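Hypothetical protein AQ_1549 (Aquifex aeolicus, PDB 2EGT) probably acts as a peroxiredoxin-like enzyme of the OsmC family, reducing peroxides through a pair of cysteine thiols. Local coordinates at residues 12-17 with 27-32; 101-106 with 124-129. All coordinates share one frame; numbering follows the deposited sequence.

In the fold
Both segments of contact 1 (12-17 with 27-32) precede those of contact 2 (101-106 with 124-129) along the chain, and the two sites flank the chain's centre. Their centres lie about 33 Å apart and their nearest atoms about 22 Å apart, so they do not touch. Contact 1 belongs to the three-stranded antiparallel sheet of the N-terminal part; contact 2 sets helix 95-109 against strand 121-130 of the mixed sheet. Helix 34-56 links them: its L37 meets A27 and L32, while its I53 meets A101 and L104. The N-terminal hairpin thus helps form the dimer interface, with E29 bonded to H52 of the second subunit, whereas contact 2 is packing within one chain.

Contact 1: residues 12-17 with 27-32; sequences SEATFL and AGEKGL
T15 carries its OG1 beside its own backbone N (chi1 -56°), a rotation that sets the hydroxyl 2.8 Å from K30 N, whose hydrogen bond it accepts. T15 OG1 in turn donates to E13 O at 2.9 Å, so two bonds fix its rotation. K30 runs extended beyond CG, passing S12 OG with its CD at 3.6 Å, and its NZ forms a salt bridge with E13 OE1 at 2.8 Å; the bend of E13 at chi2 (95°) turns the carboxylate back toward the lysine, and the ammonium meets OE1 from 53° above its plane. These residues lie at the open end of the antiparallel hairpin 15-20/23-28. There F16 and A27 are a hydrogen-bonded pair, joined by F16 N to A27 O at 2.7 Å and A27 N to F16 O at 2.9 Å, and A27 O also lies at the F16 ring's edge, in plane. T15 and G28 form the next, non-hydrogen-bonded pair; a side chain on G28 would collide with A14 O. A type I turn from G28 to G31 follows, and E29 N bonds to A14 O at 2.9 Å, while E29 OE2 is hydrogen-bonded to H52 of the second subunit.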
loop_
_atom_site.group_PDB
_atom_site.type_symbol
_atom_site.label_atom_id
_atom_site.label_comp_id
_atom_site.label_asym_id
_atom_site.label_seq_id
_atom_site.Cartn_x
_atom_site.Cartn_y
_atom_site.Cartn_z
ATOM N N SER A 12 19.767 -2.311 -2.897
ATOM C CA SER A 12 20.356 -2.830 -4.131
ATOM C C SER A 12 19.722 -2.050 -5.281
ATOM O O SER A 12 18.888 -1.173 -5.045
ATOM C CB SER A 12 20.101 -4.339 -4.297
ATOM O OG SER A 12 18.728 -4.627 -4.463
ATOM N N GLU A 13 20.107 -2.356 -6.518
ATOM C CA GLU A 13 19.564 -1.638 -7.672
ATOM C C GLU A 13 18.035 -1.573 -7.683
ATOM O O GLU A 13 17.360 -2.602 -7.661
ATOM C CB GLU A 13 20.061 -2.274 -8.978
ATOM C CG GLU A 13 21.564 -2.134 -9.206
ATOM C CD GLU A 13 22.361 -3.337 -8.734
ATOM O OE1 GLU A 13 21.878 -4.084 -7.855
ATOM O OE2 GLU A 13 23.488 -3.528 -9.238
ATOM N N ALA A 14 17.500 -0.351 -7.717
ATOM C CA ALA A 14 16.062 -0.115 -7.741
ATOM C C ALA A 14 15.301 -0.908 -6.679
ATOM O O ALA A 14 14.142 -1.281 -6.880
ATOM C CB ALA A 14 15.509 -0.442 -9.124
ATOM N N THR A 15 15.949 -1.156 -5.549
ATOM C CA THR A 15 15.328 -1.919 -4.472
ATOM C C THR A 15 15.560 -1.182 -3.163
ATOM O O THR A 15 16.681 -0.760 -2.870
ATOM C CB THR A 15 15.922 -3.333 -4.416
ATOM O OG1 THR A 15 15.757 -3.956 -5.700
ATOM C CG2 THR A 15 15.216 -4.174 -3.359
ATOM N N PHE A 16 14.505 -1.048 -2.366
ATOM C CA PHE A 16 14.596 -0.288 -1.124
ATOM C C PHE A 16 14.365 -0.981 0.207
ATOM O O PHE A 16 13.435 -1.773 0.360
ATOM C CB PHE A 16 13.617 0.882 -1.198
ATOM C CG PHE A 16 13.877 1.820 -2.339
ATOM C CD1 PHE A 16 14.703 2.927 -2.172
ATOM C CD2 PHE A 16 13.300 1.598 -3.584
ATOM C CE1 PHE A 16 14.950 3.803 -3.230
ATOM C CE2 PHE A 16 13.542 2.467 -4.648
ATOM C CZ PHE A 16 14.371 3.572 -4.466
ATOM N N LEU A 17 15.221 -0.664 1.175
ATOM C CA LEU A 17 15.045 -1.172 2.528
ATOM C C LEU A 17 14.020 -0.153 3.007
ATOM O O LEU A 17 14.293 1.051 3.003
ATOM C CB LEU A 17 16.331 -1.045 3.346
ATOM C CG LEU A 17 16.156 -1.370 4.835
ATOM C CD1 LEU A 17 15.651 -2.803 4.994
ATOM C CD2 LEU A 17 17.478 -1.179 5.562
ATOM N N ALA A 27 11.395 -3.592 -0.580
ATOM C CA ALA A 27 10.459 -3.389 -1.686
ATOM C C ALA A 27 11.131 -2.767 -2.906
ATOM O O ALA A 27 12.010 -1.913 -2.778
ATOM C CB ALA A 27 9.296 -2.505 -1.229
ATOM N N GLY A 28 10.696 -3.191 -4.089
ATOM C CA GLY A 28 11.273 -2.675 -5.314
ATOM C C GLY A 28 11.484 -3.788 -6.320
ATOM O O GLY A 28 10.888 -4.855 -6.202
ATOM N N GLU A 29 12.349 -3.549 -7.300
ATOM C CA GLU A 29 12.613 -4.531 -8.345
ATOM C C GLU A 29 13.111 -5.876 -7.832
ATOM O O GLU A 29 12.726 -6.918 -8.358
ATOM C CB GLU A 29 13.605 -3.956 -9.360
ATOM C CG GLU A 29 13.097 -2.714 -10.080
ATOM C CD GLU A 29 11.967 -3.007 -11.058
ATOM O OE1 GLU A 29 10.941 -3.588 -10.647
ATOM O OE2 GLU A 29 12.105 -2.645 -12.244
ATOM N N LYS A 30 13.958 -5.863 -6.808
ATOM C CA LYS A 30 14.478 -7.109 -6.255
ATOM C C LYS A 30 13.912 -7.378 -4.867
ATOM O O LYS A 30 14.552 -8.027 -4.042
ATOM C CB LYS A 30 16.004 -7.068 -6.177
ATOM C CG LYS A 30 16.708 -6.943 -7.518
ATOM C CD LYS A 30 18.196 -6.750 -7.281
ATOM C CE LYS A 30 18.974 -6.606 -8.567
ATOM N NZ LYS A 30 20.412 -6.392 -8.242
ATOM N N GLY A 31 12.715 -6.860 -4.611
ATOM C CA GLY A 31 12.075 -7.067 -3.326
ATOM C C GLY A 31 10.595 -7.283 -3.565
ATOM O O GLY A 31 10.197 -7.663 -4.667
ATOM N N LEU A 32 9.779 -7.049 -2.545
ATOM C CA LEU A 32 8.344 -7.205 -2.693
ATOM C C LEU A 32 7.865 -6.184 -3.725
ATOM O O LEU A 32 8.419 -5.087 -3.823
ATOM C CB LEU A 32 7.656 -6.985 -1.343
ATOM C CG LEU A 32 8.030 -8.025 -0.284
ATOM C CD1 LEU A 32 7.539 -7.587 1.081
ATOM C CD2 LEU A 32 7.433 -9.375 -0.665
#

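Contact 2: residues 101-106 with 124-129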
loop_
_atom_site.group_PDB
_atom_site.type_symbol
_atom_site.label_atom_id
_atom_site.label_comp_id
_atom_site.label_asym_id
_atom_site.label_seq_id
_atom_site.Cartn_x
_atom_site.Cartn_y
_atom_site.Cartn_z
ATOM N N ALA A 101 -20.342 -5.994 8.283
ATOM C CA ALA A 101 -18.940 -5.714 8.585
ATOM C C ALA A 101 -18.205 -5.277 7.320
ATOM O O ALA A 101 -17.476 -4.280 7.322
ATOM C CB ALA A 101 -18.273 -6.949 9.177
ATOM N N VAL A 102 -18.404 -6.025 6.242
ATOM C CA VAL A 102 -17.768 -5.714 4.969
ATOM C C VAL A 102 -18.234 -4.371 4.411
ATOM O O VAL A 102 -17.435 -3.604 3.876
ATOM C CB VAL A 102 -18.049 -6.822 3.933
ATOM C CG1 VAL A 102 -17.588 -6.383 2.553
ATOM C CG2 VAL A 102 -17.335 -8.101 4.346
ATOM N N LYS A 103 -19.523 -4.073 4.538
ATOM C CA LYS A 103 -20.024 -2.805 4.020
ATOM C C LYS A 103 -19.519 -1.625 4.844
ATOM O O LYS A 103 -19.161 -0.588 4.292
ATOM C CB LYS A 103 -21.556 -2.811 3.965
ATOM C CG LYS A 103 -22.107 -3.781 2.925
ATOM C CD LYS A 103 -23.606 -3.623 2.722
ATOM C CE LYS A 103 -24.115 -4.607 1.681
ATOM N NZ LYS A 103 -23.355 -4.491 0.404
ATOM N N LEU A 104 -19.481 -1.780 6.163
ATOM C CA LEU A 104 -18.987 -0.709 7.023
ATOM C C LEU A 104 -17.502 -0.466 6.752
ATOM O O LEU A 104 -17.041 0.675 6.715
ATOM C CB LEU A 104 -19.191 -1.070 8.496
ATOM C CG LEU A 104 -20.618 -0.931 9.032
ATOM C CD1 LEU A 104 -20.737 -1.617 10.385
ATOM C CD2 LEU A 104 -20.968 0.547 9.143
ATOM N N SER A 105 -16.750 -1.544 6.558
ATOM C CA SER A 105 -15.325 -1.414 6.290
ATOM C C SER A 105 -15.053 -0.730 4.951
ATOM O O SER A 105 -14.300 0.242 4.879
ATOM C CB SER A 105 -14.656 -2.788 6.299
ATOM O OG SER A 105 -13.300 -2.684 5.898
ATOM N N THR A 106 -15.682 -1.235 3.895
ATOM C CA THR A 106 -15.478 -0.699 2.553
ATOM C C THR A 106 -16.093 0.671 2.286
ATOM O O THR A 106 -15.613 1.414 1.428
ATOM C CB THR A 106 -16.009 -1.678 1.492
ATOM O OG1 THR A 106 -17.418 -1.865 1.678
ATOM C CG2 THR A 106 -15.309 -3.021 1.618
ATOM N N ILE A 124 -16.676 -6.395 -4.708
ATOM C CA ILE A 124 -16.662 -7.047 -3.408
ATOM C C ILE A 124 -17.670 -8.175 -3.242
ATOM O O ILE A 124 -18.835 -8.029 -3.595
ATOM C CB ILE A 124 -16.949 -6.010 -2.295
ATOM C CG1 ILE A 124 -16.000 -4.819 -2.430
ATOM C CG2 ILE A 124 -16.835 -6.663 -0.926
ATOM C CD1 ILE A 124 -14.536 -5.181 -2.346
ATOM N N SER A 125 -17.210 -9.291 -2.687
ATOM C CA SER A 125 -18.072 -10.436 -2.424
ATOM C C SER A 125 -17.630 -11.041 -1.094
ATOM O O SER A 125 -16.496 -10.837 -0.660
ATOM C CB SER A 125 -17.968 -11.473 -3.551
ATOM O OG SER A 125 -16.654 -11.985 -3.663
ATOM N N TRP A 126 -18.523 -11.772 -0.441
ATOM C CA TRP A 126 -18.198 -12.374 0.845
ATOM C C TRP A 126 -18.981 -13.656 1.066
ATOM O O TRP A 126 -20.027 -13.873 0.451
ATOM C CB TRP A 126 -18.524 -11.393 1.969
ATOM C CG TRP A 126 -19.972 -11.004 1.985
ATOM C CD1 TRP A 126 -21.009 -11.707 2.535
ATOM C CD2 TRP A 126 -20.553 -9.854 1.364
ATOM N NE1 TRP A 126 -22.199 -11.067 2.290
ATOM C CE2 TRP A 126 -21.949 -9.927 1.573
ATOM C CE3 TRP A 126 -20.031 -8.771 0.646
ATOM C CZ2 TRP A 126 -22.831 -8.955 1.089
ATOM C CZ3 TRP A 126 -20.909 -7.804 0.163
ATOM C CH2 TRP A 126 -22.294 -7.904 0.388
ATOM N N GLU A 127 -18.476 -14.501 1.953
ATOM C CA GLU A 127 -19.146 -15.749 2.263
ATOM C C GLU A 127 -18.663 -16.301 3.588
ATOM O O GLU A 127 -17.545 -16.015 4.024
ATOM C CB GLU A 127 -18.906 -16.771 1.153
ATOM C CG GLU A 127 -17.449 -17.038 0.858
ATOM C CD GLU A 127 -17.265 -18.027 -0.277
ATOM O OE1 GLU A 127 -17.694 -19.189 -0.126
ATOM O OE2 GLU A 127 -16.697 -17.637 -1.321
ATOM N N VAL A 128 -19.519 -17.093 4.223
ATOM C CA VAL A 128 -19.204 -17.699 5.504
ATOM C C VAL A 128 -19.064 -19.208 5.386
ATOM O O VAL A 128 -19.859 -19.873 4.716
ATOM C CB VAL A 128 -20.304 -17.397 6.547
ATOM C CG1 VAL A 128 -20.013 -18.128 7.846
ATOM C CG2 VAL A 128 -20.388 -15.899 6.792
ATOM N N LYS A 129 -18.032 -19.737 6.028
ATOM C CA LYS A 129 -17.789 -21.168 6.054
ATOM C C LYS A 129 -18.144 -21.540 7.488
ATOM O O LYS A 129 -17.325 -21.395 8.396
ATOM C CB LYS A 129 -16.316 -21.464 5.765
ATOM C CG LYS A 129 -15.968 -22.946 5.704
ATOM C CD LYS A 129 -14.494 -23.143 5.372
ATOM C CE LYS A 129 -14.118 -24.615 5.300
ATOM N NZ LYS A 129 -12.664 -24.788 5.009
#
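V102 and I124 make the tightest apolar contact between helix segment 101-106 and strand segment 124-129: V102 CG1 lies 3.6 Å from I124 CG2, the two side chains running past one another in opposing senses. V102 CG1 also comes within 3.9 Å of W126 CE3, on an oblique approach to the indole. T106 CG2 adds a looser touch on I124 CG1 at 4.5 Å.

Charge enters through K103, which crosses the indole at about a right angle. The chain bends at its last torsion, and K103 NZ ends 3.6 Å from W126 CH2, approaching the ring obliquely. W126 reaches this point with CG held between its backbone N and carbonyl carbon (chi1 60°), its six-membered ring extending toward V102 and K103. Were the indole cut back to an alanine, V102 CG1 would probably face a gap and the end of K103 would lose the ring beside it.

Within segment 101-106, T106 OG1 and T106 N both donate to V102 O, at 2.8 and 2.9 Å, from opposite faces of the carbonyl plane, which pins the threonine hydroxyl to the helix backbone.

Beyond the two segments, S105 OG bonds to S46 and D49 of helix 34-56, and S105 touches C110, the disulfide partner of C45. The axes of segments 101-106 and 124-129 approach to 10.0 Å at 149°, nearly antiparallel, as in a beta-alpha-beta crossover: strands 80-90 and 121-130 are parallel neighbours, and helix 95-109 packs on their sheet between them in sequence.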